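Local coordinates for protein alkaline phosphatase D (Bacillus subtilis, PDB 2YEQ) that hydrolyses phosphate esters, acting as a phosphodiesterase and alkaline phosphatase with iron and calcium in its active site, at residues Pro18-Val23 and Thr104-Pro110; Gly111-Met117 and Tyr267-Phe273; Ala323-Val327 and Val447-Trp452; Asn372-Thr378 and Phe401-Gly407; Trp385-Leu389 and Thr482-Lys486. All coordinates share one frame; numbering follows the deposited sequence.

Contact 1. Residues Pro18-Val23 and Thr104-Pro110; sequences PLSDSV and TKTLPAP. With EDO (1,2-ethanediol), chain I.
L107 N bonds to L19 O from far above the carbonyl plane. The N to O distance is 3.0 Å, but the donor stands 60° out of that plane, off the lone pairs. This is the one hydrogen bond between the two segments. It ties the loop between strands 13-16 and 23-28 to the chain leaving strand 97-105. The loop belongs to the N-terminal domain of the PhoD family, which is of the immunoglobulin-like E-set clan.

L107 and S20 bury the most surface, in nearly equal amounts. L107 CG lies anti to the carbonyl carbon (chi1 -61°), which brings the branched end against P18. CD1 comes to 3.2 Å from P18 O. CD2 reaches P18 CG at 3.9 Å, and the two side chains cross at about a right angle. F265 and Y267 of strand 263-267 also touch the L107 side chain. S20 takes the other end of the L107 backbone: its CA makes a CA-H...O contact of 3.3 Å to L107 O. S20 CB sits 3.4 Å from P108 O.

T106 turns its CB to L19 O at 3.4 Å. Its OG1 looks elsewhere, to E83 O and K86 N. T104 OG1 is likewise bonded outside, to S15 OG. Here T104 and V23 reach toward each other tip to tip, with V23 CG2 at 3.5 Å from T104 OG1.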
# COMPACT_ATOMS: atom_id res chain seq x y z
N PRO A 18 -5.99 11.31 8.36
CA PRO A 18 -6.08 12.19 9.52
C PRO A 18 -5.35 13.48 9.28
O PRO A 18 -4.29 13.46 8.61
CB PRO A 18 -5.40 11.38 10.65
CG PRO A 18 -4.47 10.52 9.96
CD PRO A 18 -5.15 10.14 8.65
N LEU A 19 -5.92 14.57 9.79
CA LEU A 19 -5.27 15.87 9.91
C LEU A 19 -5.28 16.25 11.40
O LEU A 19 -5.72 15.47 12.24
CB LEU A 19 -5.98 16.93 9.07
CG LEU A 19 -5.93 16.72 7.54
CD1 LEU A 19 -6.79 17.75 6.82
CD2 LEU A 19 -4.49 16.74 7.02
N SER A 20 -4.81 17.44 11.74
CA SER A 20 -4.71 17.80 13.16
C SER A 20 -6.07 18.09 13.80
O SER A 20 -6.18 18.04 15.01
CB SER A 20 -3.73 18.96 13.38
OG SER A 20 -4.20 20.15 12.81
N ASP A 21 -7.09 18.36 13.00
CA ASP A 21 -8.40 18.72 13.53
C ASP A 21 -9.57 17.90 12.98
O ASP A 21 -10.73 18.24 13.20
CB ASP A 21 -8.67 20.20 13.23
CG ASP A 21 -8.87 20.46 11.74
OD1 ASP A 21 -8.21 19.80 10.91
OD2 ASP A 21 -9.72 21.31 11.39
N SER A 22 -9.28 16.84 12.23
CA SER A 22 -10.32 16.05 11.57
C SER A 22 -9.76 14.74 11.11
O SER A 22 -8.53 14.56 11.05
CB SER A 22 -10.89 16.79 10.35
OG SER A 22 -9.90 17.02 9.37
N VAL A 23 -10.66 13.82 10.77
CA VAL A 23 -10.30 12.52 10.25
C VAL A 23 -11.47 12.05 9.39
O VAL A 23 -12.61 12.47 9.59
CB VAL A 23 -10.04 11.53 11.40
CG1 VAL A 23 -11.33 11.28 12.21
CG2 VAL A 23 -9.48 10.21 10.85
N THR A 104 -9.53 5.78 16.29
CA THR A 104 -8.74 6.61 15.42
C THR A 104 -7.92 7.64 16.18
O THR A 104 -7.99 7.72 17.41
CB THR A 104 -9.64 7.31 14.38
OG1 THR A 104 -8.81 7.84 13.35
CG2 THR A 104 -10.48 8.44 15.01
N LYS A 105 -7.15 8.45 15.46
CA LYS A 105 -6.26 9.42 16.10
C LYS A 105 -5.88 10.55 15.17
O LYS A 105 -5.42 10.31 14.04
CB LYS A 105 -5.02 8.71 16.61
CG LYS A 105 -4.14 9.60 17.50
CD LYS A 105 -2.88 8.84 17.89
CE LYS A 105 -1.91 9.68 18.70
NZ LYS A 105 -0.75 10.11 17.86
N THR A 106 -6.09 11.78 15.62
CA THR A 106 -5.74 12.95 14.84
C THR A 106 -4.21 13.15 14.83
O THR A 106 -3.50 12.65 15.69
CB THR A 106 -6.39 14.25 15.38
OG1 THR A 106 -6.12 14.36 16.79
CG2 THR A 106 -7.89 14.30 15.11
N LEU A 107 -3.74 13.90 13.85
CA LEU A 107 -2.32 14.25 13.78
C LEU A 107 -1.97 15.31 14.85
O LEU A 107 -2.84 16.06 15.28
CB LEU A 107 -1.99 14.85 12.42
CG LEU A 107 -2.21 13.97 11.19
CD1 LEU A 107 -1.70 14.73 9.95
CD2 LEU A 107 -1.52 12.64 11.35
N PRO A 108 -0.70 15.40 15.21
CA PRO A 108 -0.21 16.56 15.98
C PRO A 108 -0.46 17.86 15.24
O PRO A 108 -0.58 17.87 14.01
CB PRO A 108 1.30 16.32 16.08
CG PRO A 108 1.50 14.88 15.88
CD PRO A 108 0.35 14.41 14.99
N ALA A 109 -0.53 18.95 16.00
CA ALA A 109 -0.63 20.29 15.41
C ALA A 109 0.57 20.50 14.50
O ALA A 109 1.65 19.99 14.77
CB ALA A 109 -0.69 21.35 16.52
N PRO A 110 0.37 21.20 13.38
CA PRO A 110 1.49 21.46 12.47
C PRO A 110 2.67 22.08 13.23
O PRO A 110 2.47 22.97 14.07
CB PRO A 110 0.91 22.47 11.46
CG PRO A 110 -0.53 22.63 11.77
CD PRO A 110 -0.77 22.11 13.14
C1 EDO I . -5.21 14.51 4.26
O1 EDO I . -4.70 13.67 5.30
C2 EDO I . -5.11 13.80 2.92
O2 EDO I . -6.37 13.82 2.25

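Contact 2. Residues Gly111-Met117 and Tyr267-Phe273; sequences GANVPQM and YGNLASF
Two direct hydrogen bonds join N269 to the loop 111-117. N269 N gives one to A112 O at 2.9 Å. N269 ND2 gives the other to N113 OD1 at 2.8 Å. That bond lies in the carbonyl plane of N113, on a lone pair, although the two amide planes stand 83° apart. A water adds an indirect link: it donates to Q116 O and is hydrogen-bonded to Y267 OH, in the plane of the ring.

The aromatic contacts centre on M117. Its chain is extended, with CG anti to the backbone N (chi1 177°), and runs over one face of Y267. SD lies 3.8 Å from the Y267 ring centroid, a Met-aromatic contact. CG adds a CH-pi contact over the same face. The same SD meets F273 at the ring edge.

Apolar packing fills the middle. V114 CG2 touches L270 CB at 3.6 Å, and L270 CD2 touches M117 CB at 3.6 Å. L270 and A271 form a classic beta bulge opposite Y267. G268 lies against A112 O, where a side chain would clash.

The two N269 bonds fix the loop's position, while M117 joins strand 117-122 to strands 263-267 and 271-275 of another sheet by apolar contact. Y267 serves both chemistries, its face on sulfur and its hydroxyl on water.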
# COMPACT_ATOMS: atom_id res chain seq x y z
N GLY A 111 3.87 21.57 12.99
CA GLY A 111 5.05 22.07 13.69
C GLY A 111 5.20 21.64 15.14
O GLY A 111 6.22 21.95 15.76
N ALA A 112 4.23 20.92 15.70
CA ALA A 112 4.37 20.40 17.07
C ALA A 112 5.64 19.58 17.17
O ALA A 112 6.00 18.83 16.27
CB ALA A 112 3.17 19.53 17.48
N ASN A 113 6.32 19.73 18.30
CA ASN A 113 7.59 19.08 18.54
C ASN A 113 7.40 17.67 19.11
O ASN A 113 7.68 17.42 20.29
CB ASN A 113 8.41 19.95 19.48
CG ASN A 113 9.89 19.69 19.38
OD1 ASN A 113 10.43 19.58 18.28
ND2 ASN A 113 10.55 19.60 20.52
N VAL A 114 6.96 16.74 18.29
CA VAL A 114 6.66 15.40 18.77
C VAL A 114 7.90 14.55 18.84
O VAL A 114 8.71 14.56 17.91
CB VAL A 114 5.55 14.73 17.90
CG1 VAL A 114 4.27 15.53 18.00
CG2 VAL A 114 5.97 14.66 16.48
N PRO A 115 8.06 13.79 19.93
CA PRO A 115 9.27 12.98 20.14
C PRO A 115 9.31 11.64 19.43
O PRO A 115 10.39 11.08 19.25
CB PRO A 115 9.23 12.70 21.66
CG PRO A 115 7.81 12.72 22.00
CD PRO A 115 7.23 13.83 21.14
N GLN A 116 8.15 11.09 19.05
CA GLN A 116 8.12 9.75 18.47
C GLN A 116 6.84 9.51 17.65
O GLN A 116 5.81 10.15 17.88
CB GLN A 116 8.23 8.70 19.58
CG GLN A 116 8.45 7.28 19.10
CD GLN A 116 8.70 6.31 20.25
OE1 GLN A 116 9.80 6.23 20.78
NE2 GLN A 116 7.69 5.53 20.61
N MET A 117 6.96 8.62 16.68
CA MET A 117 5.84 8.19 15.84
C MET A 117 6.06 6.72 15.57
O MET A 117 7.20 6.29 15.31
CB MET A 117 5.86 8.96 14.52
CG MET A 117 4.77 8.53 13.55
SD MET A 117 4.91 9.36 11.97
CE MET A 117 3.28 8.95 11.28
N TYR A 267 3.69 15.04 10.19
CA TYR A 267 3.43 14.55 11.52
C TYR A 267 4.20 15.44 12.50
O TYR A 267 5.35 15.16 12.83
CB TYR A 267 3.85 13.10 11.63
CG TYR A 267 3.24 12.41 12.81
CD1 TYR A 267 2.00 11.79 12.71
CD2 TYR A 267 3.90 12.38 14.06
CE1 TYR A 267 1.42 11.15 13.82
CE2 TYR A 267 3.33 11.74 15.17
CZ TYR A 267 2.08 11.14 15.04
OH TYR A 267 1.51 10.51 16.11
N GLY A 268 3.57 16.54 12.91
CA GLY A 268 4.26 17.58 13.66
C GLY A 268 5.45 18.10 12.86
O GLY A 268 5.33 18.33 11.65
N ASN A 269 6.59 18.26 13.52
CA ASN A 269 7.83 18.59 12.83
C ASN A 269 8.72 17.39 12.71
O ASN A 269 9.88 17.51 12.34
CB ASN A 269 8.58 19.71 13.56
CG ASN A 269 9.17 19.25 14.91
OD1 ASN A 269 9.02 18.09 15.34
ND2 ASN A 269 9.84 20.18 15.58
N LEU A 270 8.20 16.22 13.04
CA LEU A 270 9.01 15.02 13.00
C LEU A 270 9.18 14.47 11.56
O LEU A 270 10.27 14.03 11.18
CB LEU A 270 8.39 13.96 13.91
CG LEU A 270 9.10 12.61 14.07
CD1 LEU A 270 10.51 12.77 14.62
CD2 LEU A 270 8.26 11.66 14.99
N ALA A 271 8.09 14.40 10.80
CA ALA A 271 8.15 13.72 9.49
C ALA A 271 7.15 14.34 8.52
O ALA A 271 6.00 14.60 8.89
CB ALA A 271 7.90 12.23 9.64
N SER A 272 7.63 14.58 7.30
CA SER A 272 6.82 15.07 6.18
C SER A 272 6.61 13.89 5.23
O SER A 272 7.57 13.28 4.77
CB SER A 272 7.55 16.22 5.49
OG SER A 272 6.95 16.59 4.26
N PHE A 273 5.34 13.54 4.98
CA PHE A 273 4.99 12.33 4.22
C PHE A 273 4.43 12.74 2.86
O PHE A 273 3.46 13.48 2.80
CB PHE A 273 3.94 11.53 4.96
CG PHE A 273 4.46 10.81 6.16
CD1 PHE A 273 5.04 9.58 6.04
CD2 PHE A 273 4.37 11.38 7.43
CE1 PHE A 273 5.53 8.90 7.14
CE2 PHE A 273 4.86 10.71 8.55
CZ PHE A 273 5.45 9.46 8.40
O HOH W 1 10.10 16.19 16.54
O HOH W 2 2.90 10.40 18.26

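Contact 3. Residues Ala323-Val327 and Val447-Trp452; sequences AHWNV and VTPHQW. With PE5 (3,6,9,12,15,18,21,24-octaoxahexacosan-1-ol), chain H.
The type I turn from T448 to Q451 approaches the start of strand 325-329, with H324 CA and P449 CA 5.5 Å apart. Q451 N closes the turn on T448 O, and T448 N pairs back to Q451 O at 2.9 Å.

W325 does most of the work. Its NE1 bonds to T448 O at 2.8 Å, with an N-H...O angle of 163° and the oxygen near the indole plane. Q451 N reaches the same T448 O from the opposite face of the carbonyl plane. V447 CG1 sits 3.4 Å from W325 CD1. W452 turns its edge to the face of W325, with the planes at 73°, and W452 CE3 comes to 3.8 Å from W325 CD2. W452 CB also lies over the six-membered ring of W325 in a CH-pi contact.

This is where two sheets of the calcineurin-like phosphatase fold face each other. The hairpin of strands 440-448 and 451-459 lies in one, strand 325-329 in the other. K479 adds a cation-pi contact to W325.

Further in, V327 CG2 meets W452 CH2 at 3.6 Å. Toward the surface, P449 CB stands over the centre of the H324 ring, 3.7 Å from its centroid.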
# COMPACT_ATOMS: atom_id res chain seq x y z
N ALA A 323 10.92 19.40 8.39
CA ALA A 323 10.73 18.26 9.29
C ALA A 323 12.02 17.51 9.46
O ALA A 323 12.90 17.62 8.63
CB ALA A 323 9.63 17.33 8.75
N HIS A 324 12.13 16.73 10.54
CA HIS A 324 13.30 15.87 10.76
C HIS A 324 13.47 14.77 9.72
O HIS A 324 14.59 14.30 9.51
CB HIS A 324 13.25 15.20 12.14
CG HIS A 324 13.46 16.17 13.27
ND1 HIS A 324 14.68 16.76 13.51
CD2 HIS A 324 12.60 16.68 14.18
CE1 HIS A 324 14.56 17.59 14.54
NE2 HIS A 324 13.31 17.56 14.96
N TRP A 325 12.36 14.35 9.10
CA TRP A 325 12.40 13.32 8.06
C TRP A 325 11.49 13.67 6.88
O TRP A 325 10.45 14.33 7.04
CB TRP A 325 11.95 11.98 8.64
CG TRP A 325 12.82 11.48 9.76
CD1 TRP A 325 12.62 11.66 11.10
CD2 TRP A 325 14.04 10.77 9.64
NE1 TRP A 325 13.63 11.07 11.82
CE2 TRP A 325 14.52 10.52 10.94
CE3 TRP A 325 14.77 10.31 8.54
CZ2 TRP A 325 15.70 9.84 11.18
CZ3 TRP A 325 15.92 9.63 8.77
CH2 TRP A 325 16.39 9.39 10.08
N ASN A 326 11.90 13.25 5.69
CA ASN A 326 11.11 13.43 4.46
C ASN A 326 10.86 12.04 3.94
O ASN A 326 11.79 11.27 3.77
CB ASN A 326 11.90 14.25 3.44
CG ASN A 326 11.98 15.68 3.82
OD1 ASN A 326 10.97 16.36 3.91
ND2 ASN A 326 13.21 16.18 4.04
N VAL A 327 9.59 11.69 3.77
CA VAL A 327 9.22 10.29 3.49
C VAL A 327 8.49 10.24 2.14
O VAL A 327 7.66 11.10 1.87
CB VAL A 327 8.33 9.73 4.60
CG1 VAL A 327 7.99 8.22 4.36
CG2 VAL A 327 9.03 9.91 5.98
N VAL A 447 9.88 6.18 14.69
CA VAL A 447 10.62 7.33 14.24
C VAL A 447 10.81 8.30 15.38
O VAL A 447 9.85 8.68 16.04
CB VAL A 447 9.87 8.05 13.12
CG1 VAL A 447 10.71 9.24 12.58
CG2 VAL A 447 9.52 7.04 12.00
N THR A 448 12.06 8.75 15.55
CA THR A 448 12.40 9.83 16.46
C THR A 448 13.22 10.84 15.67
O THR A 448 13.68 10.52 14.58
CB THR A 448 13.24 9.27 17.67
OG1 THR A 448 14.45 8.68 17.19
CG2 THR A 448 12.44 8.19 18.42
N PRO A 449 13.45 12.03 16.22
CA PRO A 449 14.15 13.07 15.46
C PRO A 449 15.51 12.68 14.89
O PRO A 449 15.86 13.16 13.81
CB PRO A 449 14.28 14.21 16.47
CG PRO A 449 13.09 14.05 17.34
CD PRO A 449 12.98 12.55 17.51
N HIS A 450 16.26 11.81 15.56
CA HIS A 450 17.61 11.48 15.11
C HIS A 450 17.78 10.05 14.69
O HIS A 450 18.88 9.62 14.32
CB HIS A 450 18.63 11.83 16.22
CG HIS A 450 18.56 13.26 16.63
ND1 HIS A 450 18.56 14.30 15.72
CD2 HIS A 450 18.41 13.84 17.85
CE1 HIS A 450 18.44 15.45 16.36
NE2 HIS A 450 18.36 15.20 17.65
N GLN A 451 16.69 9.29 14.73
CA GLN A 451 16.75 7.90 14.38
C GLN A 451 15.46 7.34 13.76
O GLN A 451 14.37 7.59 14.27
CB GLN A 451 17.06 7.14 15.63
CG GLN A 451 17.34 5.73 15.39
CD GLN A 451 17.69 5.02 16.69
OE1 GLN A 451 18.79 5.19 17.23
NE2 GLN A 451 16.73 4.25 17.20
N TRP A 452 15.62 6.53 12.72
CA TRP A 452 14.51 5.80 12.10
C TRP A 452 14.78 4.33 12.29
O TRP A 452 15.80 3.82 11.87
CB TRP A 452 14.44 6.09 10.60
CG TRP A 452 13.19 5.54 9.93
CD1 TRP A 452 12.87 4.24 9.73
CD2 TRP A 452 12.12 6.31 9.40
NE1 TRP A 452 11.64 4.14 9.11
CE2 TRP A 452 11.17 5.40 8.88
CE3 TRP A 452 11.85 7.67 9.33
CZ2 TRP A 452 9.98 5.82 8.29
CZ3 TRP A 452 10.66 8.09 8.72
CH2 TRP A 452 9.74 7.17 8.22
C48 PE5 H . 10.40 -1.69 18.52
C50 PE5 H . 10.81 -0.92 19.76
O1 PE5 H . 11.69 0.15 19.40
C1 PE5 H . 11.48 1.39 20.08
C2 PE5 H . 12.19 2.55 19.38
O2 PE5 H . 13.49 2.75 19.94
C3 PE5 H . 14.45 3.43 19.13
C4 PE5 H . 15.83 3.27 19.79
O3 PE5 H . 16.69 2.40 19.04
C5 PE5 H . 16.96 1.19 19.75
C6 PE5 H . 17.87 0.23 19.01
O4 PE5 H . 17.63 -1.10 19.49
C7 PE5 H . 16.75 -1.84 18.66
C8 PE5 H . 16.22 -3.09 19.31
O5 PE5 H . 14.90 -3.36 18.80
C9 PE5 H . 14.95 -4.35 17.77

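Contact 4. Residues Asn372-Thr378 and Phe401-Gly407; sequences NNVVVLT and FGAEFVG
E404 pairs with V376 across two parallel neighbouring strands, 374-378 and 400-406, whose axes run at 14° to each other. They lie in the seven-stranded mixed sheet of the calcineurin-like domain. Bonds alternate along them, as from V376 N to A403 O and from F405 N to V376 O.

The E404 side chain leaves on the face shared with V374, V376 and T378. Its CG is anti to the backbone N (chi1 -177°), and the chain stays extended. CB lies 4.0 Å from V376 O. CG passes the same V376 O at 3.6 Å, and CD comes to 3.5 Å from T378 OG1. At the tip, OE2 takes the T378 OG1 hydrogen on its anti lone pair at 2.6 Å. F334 N also gives to OE2, and A335 N to OE1, so three donors hold this buried carboxylate. A leucine here removes the carboxylate and would probably leave the T378 hydroxyl and the N-H groups of F334 and A335 without their buried partner.

The T378 side chain lies about 9 Å from a bound calcium ion. On the other face, F405 takes V375 at its ring edge. There F405 CD2 meets V375 CG1 at 3.7 Å.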
# COMPACT_ATOMS: atom_id res chain seq x y z
N ASN A 372 19.74 14.59 3.87
CA ASN A 372 20.16 13.22 4.20
C ASN A 372 19.14 12.48 5.09
O ASN A 372 19.44 11.45 5.71
CB ASN A 372 21.53 13.22 4.83
CG ASN A 372 21.52 13.68 6.27
OD1 ASN A 372 20.60 14.38 6.72
ND2 ASN A 372 22.55 13.30 7.00
N ASN A 373 17.92 12.98 5.04
CA ASN A 373 16.81 12.49 5.87
C ASN A 373 15.60 11.90 5.07
O ASN A 373 14.43 12.04 5.49
CB ASN A 373 16.36 13.63 6.75
CG ASN A 373 15.70 14.72 5.99
OD1 ASN A 373 15.74 14.78 4.75
ND2 ASN A 373 15.08 15.62 6.71
N VAL A 374 15.90 11.26 3.95
CA VAL A 374 14.88 10.79 3.02
C VAL A 374 14.69 9.31 3.21
O VAL A 374 15.62 8.53 3.09
CB VAL A 374 15.27 11.05 1.53
CG1 VAL A 374 14.19 10.44 0.56
CG2 VAL A 374 15.47 12.54 1.29
N VAL A 375 13.46 8.92 3.51
CA VAL A 375 13.15 7.52 3.63
C VAL A 375 12.09 7.16 2.60
O VAL A 375 11.11 7.87 2.45
CB VAL A 375 12.65 7.19 5.05
CG1 VAL A 375 12.12 5.76 5.12
CG2 VAL A 375 13.80 7.45 6.11
N VAL A 376 12.28 6.03 1.94
CA VAL A 376 11.36 5.54 0.92
C VAL A 376 10.76 4.25 1.41
O VAL A 376 11.49 3.35 1.79
CB VAL A 376 12.08 5.30 -0.43
CG1 VAL A 376 11.08 4.82 -1.51
CG2 VAL A 376 12.77 6.60 -0.89
N LEU A 377 9.43 4.19 1.42
CA LEU A 377 8.66 2.99 1.71
C LEU A 377 8.07 2.43 0.41
O LEU A 377 7.54 3.19 -0.41
CB LEU A 377 7.50 3.34 2.66
CG LEU A 377 7.76 4.30 3.82
CD1 LEU A 377 6.46 4.52 4.60
CD2 LEU A 377 8.89 3.79 4.71
N THR A 378 8.12 1.12 0.28
CA THR A 378 7.84 0.41 -0.96
C THR A 378 7.12 -0.91 -0.72
O THR A 378 7.30 -1.54 0.30
CB THR A 378 9.18 0.07 -1.63
OG1 THR A 378 9.92 1.26 -1.80
CG2 THR A 378 8.99 -0.66 -2.92
N PHE A 401 22.04 9.64 1.24
CA PHE A 401 21.00 10.64 1.46
C PHE A 401 19.80 10.04 2.20
O PHE A 401 18.89 10.77 2.62
CB PHE A 401 20.58 11.35 0.15
CG PHE A 401 19.79 10.49 -0.81
CD1 PHE A 401 18.41 10.40 -0.71
CD2 PHE A 401 20.42 9.85 -1.86
CE1 PHE A 401 17.68 9.65 -1.62
CE2 PHE A 401 19.70 9.10 -2.78
CZ PHE A 401 18.33 8.98 -2.65
N GLY A 402 19.77 8.74 2.36
CA GLY A 402 18.63 8.12 3.03
C GLY A 402 18.63 6.63 2.97
O GLY A 402 19.67 6.00 2.76
N ALA A 403 17.45 6.05 3.11
CA ALA A 403 17.27 4.61 3.11
C ALA A 403 15.93 4.23 2.47
O ALA A 403 15.00 5.03 2.48
CB ALA A 403 17.30 4.07 4.55
N GLU A 404 15.87 3.01 1.95
CA GLU A 404 14.63 2.43 1.44
C GLU A 404 14.27 1.18 2.22
O GLU A 404 15.10 0.30 2.38
CB GLU A 404 14.75 2.04 -0.05
CG GLU A 404 13.43 1.49 -0.62
CD GLU A 404 13.45 1.09 -2.11
OE1 GLU A 404 14.53 0.78 -2.68
OE2 GLU A 404 12.32 1.03 -2.67
N PHE A 405 13.02 1.11 2.69
CA PHE A 405 12.47 -0.09 3.29
C PHE A 405 11.39 -0.64 2.38
O PHE A 405 10.32 -0.03 2.23
CB PHE A 405 11.89 0.27 4.66
CG PHE A 405 12.91 0.88 5.57
CD1 PHE A 405 13.97 0.10 6.02
CD2 PHE A 405 12.87 2.20 5.91
CE1 PHE A 405 14.98 0.65 6.84
CE2 PHE A 405 13.90 2.78 6.74
CZ PHE A 405 14.94 1.98 7.18
N VAL A 406 11.67 -1.79 1.79
CA VAL A 406 10.76 -2.48 0.92
C VAL A 406 10.06 -3.54 1.75
O VAL A 406 10.68 -4.46 2.27
CB VAL A 406 11.49 -3.18 -0.25
CG1 VAL A 406 10.51 -3.91 -1.19
CG2 VAL A 406 12.37 -2.15 -1.03
N GLY A 407 8.76 -3.41 1.90
CA GLY A 407 8.02 -4.41 2.64
C GLY A 407 7.59 -5.60 1.86
O GLY A 407 7.17 -5.49 0.70

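Contact 5. Residues Trp385-Leu389 and Thr482-Lys486; sequences WASNL and TGLRK
A386 is the first residue of 385-389 to meet 482-486. Its CB points to L484 and touches L484 CD1 at 3.9 Å. S387 comes next and turns its side chain away, so it offers only backbone: S387 C lies 3.7 Å from the same L484 CD1. One methyl thus packs against two successive residues of the strand.

N388 follows. Its amide swings across to G483 and L484, with CG anti to the carbonyl carbon (chi1 -69°). As modelled, ND2 is 2.8 Å from L484 N, but the amide is probably turned over, so the bonding there is not settled. The end of the amide also lies against G483 CA and L484 CG. A side chain at G483 would run into this amide. An alanine here, in place of N388, is likely to open a gap beside G483 and leave L484 N without this polar neighbour.

The contact is small and buried, and it is plain packing between the edge regions of two sheets. Strand 484-489 is the outermost strand of the ten-stranded sheet. Strand 384-390 lies in the seven-stranded sheet, between strands 400-406 and 433-437. The axes of 385-389 and 484-486 run at 141° and come no closer than 8.4 Å. L484 bridges the space, touching A403 and F405 of strand 400-406 and Y477 of strand 470-477.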
# COMPACT_ATOMS: atom_id res chain seq x y z
N TRP A 385 13.11 -6.12 1.60
CA TRP A 385 14.45 -5.65 1.31
C TRP A 385 14.72 -4.37 2.10
O TRP A 385 13.80 -3.68 2.53
CB TRP A 385 14.63 -5.33 -0.20
CG TRP A 385 14.29 -6.42 -1.18
CD1 TRP A 385 13.05 -6.76 -1.61
CD2 TRP A 385 15.21 -7.24 -1.91
NE1 TRP A 385 13.12 -7.76 -2.54
CE2 TRP A 385 14.43 -8.07 -2.76
CE3 TRP A 385 16.60 -7.37 -1.93
CZ2 TRP A 385 14.99 -9.03 -3.60
CZ3 TRP A 385 17.16 -8.33 -2.77
CH2 TRP A 385 16.35 -9.14 -3.60
N ALA A 386 15.99 -4.01 2.27
CA ALA A 386 16.37 -2.72 2.80
C ALA A 386 17.67 -2.28 2.13
O ALA A 386 18.54 -3.11 1.89
CB ALA A 386 16.53 -2.77 4.33
N SER A 387 17.76 -0.99 1.81
CA SER A 387 18.89 -0.43 1.07
C SER A 387 19.31 0.89 1.63
O SER A 387 18.47 1.75 1.96
CB SER A 387 18.55 -0.18 -0.43
OG SER A 387 18.41 -1.40 -1.11
N ASN A 388 20.62 1.11 1.66
CA ASN A 388 21.15 2.46 1.73
C ASN A 388 20.92 3.16 0.38
O ASN A 388 21.16 2.57 -0.68
CB ASN A 388 22.67 2.40 2.02
CG ASN A 388 22.98 1.91 3.44
OD1 ASN A 388 23.90 1.09 3.67
ND2 ASN A 388 22.20 2.39 4.39
N LEU A 389 20.47 4.40 0.42
CA LEU A 389 20.31 5.22 -0.79
C LEU A 389 21.48 6.21 -0.90
O LEU A 389 21.61 7.12 -0.08
CB LEU A 389 19.00 6.01 -0.73
CG LEU A 389 17.73 5.13 -0.68
CD1 LEU A 389 16.49 6.02 -0.64
CD2 LEU A 389 17.68 4.15 -1.86
N THR A 482 27.31 6.07 7.85
CA THR A 482 27.34 4.64 8.13
C THR A 482 26.04 3.97 7.62
O THR A 482 26.02 2.77 7.40
CB THR A 482 27.60 4.36 9.64
OG1 THR A 482 26.39 4.51 10.38
CG2 THR A 482 28.66 5.34 10.18
N GLY A 483 24.99 4.74 7.40
CA GLY A 483 23.76 4.18 6.79
C GLY A 483 23.02 3.24 7.73
O GLY A 483 23.02 3.46 8.95
N LEU A 484 22.45 2.17 7.18
CA LEU A 484 21.59 1.27 7.93
C LEU A 484 22.42 0.36 8.85
O LEU A 484 23.40 -0.25 8.41
CB LEU A 484 20.76 0.37 7.01
CG LEU A 484 19.62 1.03 6.21
CD1 LEU A 484 19.06 0.02 5.18
CD2 LEU A 484 18.52 1.56 7.12
N ARG A 485 21.98 0.24 10.10
CA ARG A 485 22.62 -0.66 11.07
C ARG A 485 21.64 -1.70 11.54
O ARG A 485 20.56 -1.35 11.98
CB ARG A 485 23.07 0.15 12.28
CG ARG A 485 24.28 1.02 12.04
CD ARG A 485 24.91 1.42 13.37
NE ARG A 485 25.57 2.73 13.33
CZ ARG A 485 24.95 3.90 13.12
NH1 ARG A 485 23.63 3.95 12.93
NH2 ARG A 485 25.66 5.02 13.10
N LYS A 486 22.01 -2.97 11.44
CA LYS A 486 21.16 -4.07 11.85
C LYS A 486 21.26 -4.20 13.36
O LYS A 486 22.34 -4.50 13.86
CB LYS A 486 21.62 -5.37 11.19
CG LYS A 486 20.60 -6.49 11.29
CD LYS A 486 21.15 -7.81 10.79
CE LYS A 486 20.63 -8.12 9.44
NZ LYS A 486 21.20 -9.38 8.91

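Overall arrangement
Contacts 4 and 5 are buried, while contacts 1, 2 and 3 are partly buried. Contact 4 is the only one that pairs strands within a sheet, so backbone bonds dominate it. Contacts 2, 3 and 5 join the seven-stranded sheet to the ten-stranded one mainly through side chains: sulfur and rings in contact 2, two indoles in contact 3, a leucine in contact 5. Contact 2 adds amide and backbone bonds, contact 3 an indole N-H bond. Contacts 2 and 3 use neighbouring strands, 271-275 and 325-329. Contact 4 continues that sheet and is nested within the loop closed by contact 3. Contacts 4 and 5 meet where F405 packs on L484. Contact 1 lies mainly in loops and touches contact 2 through P108, V114 and Y267.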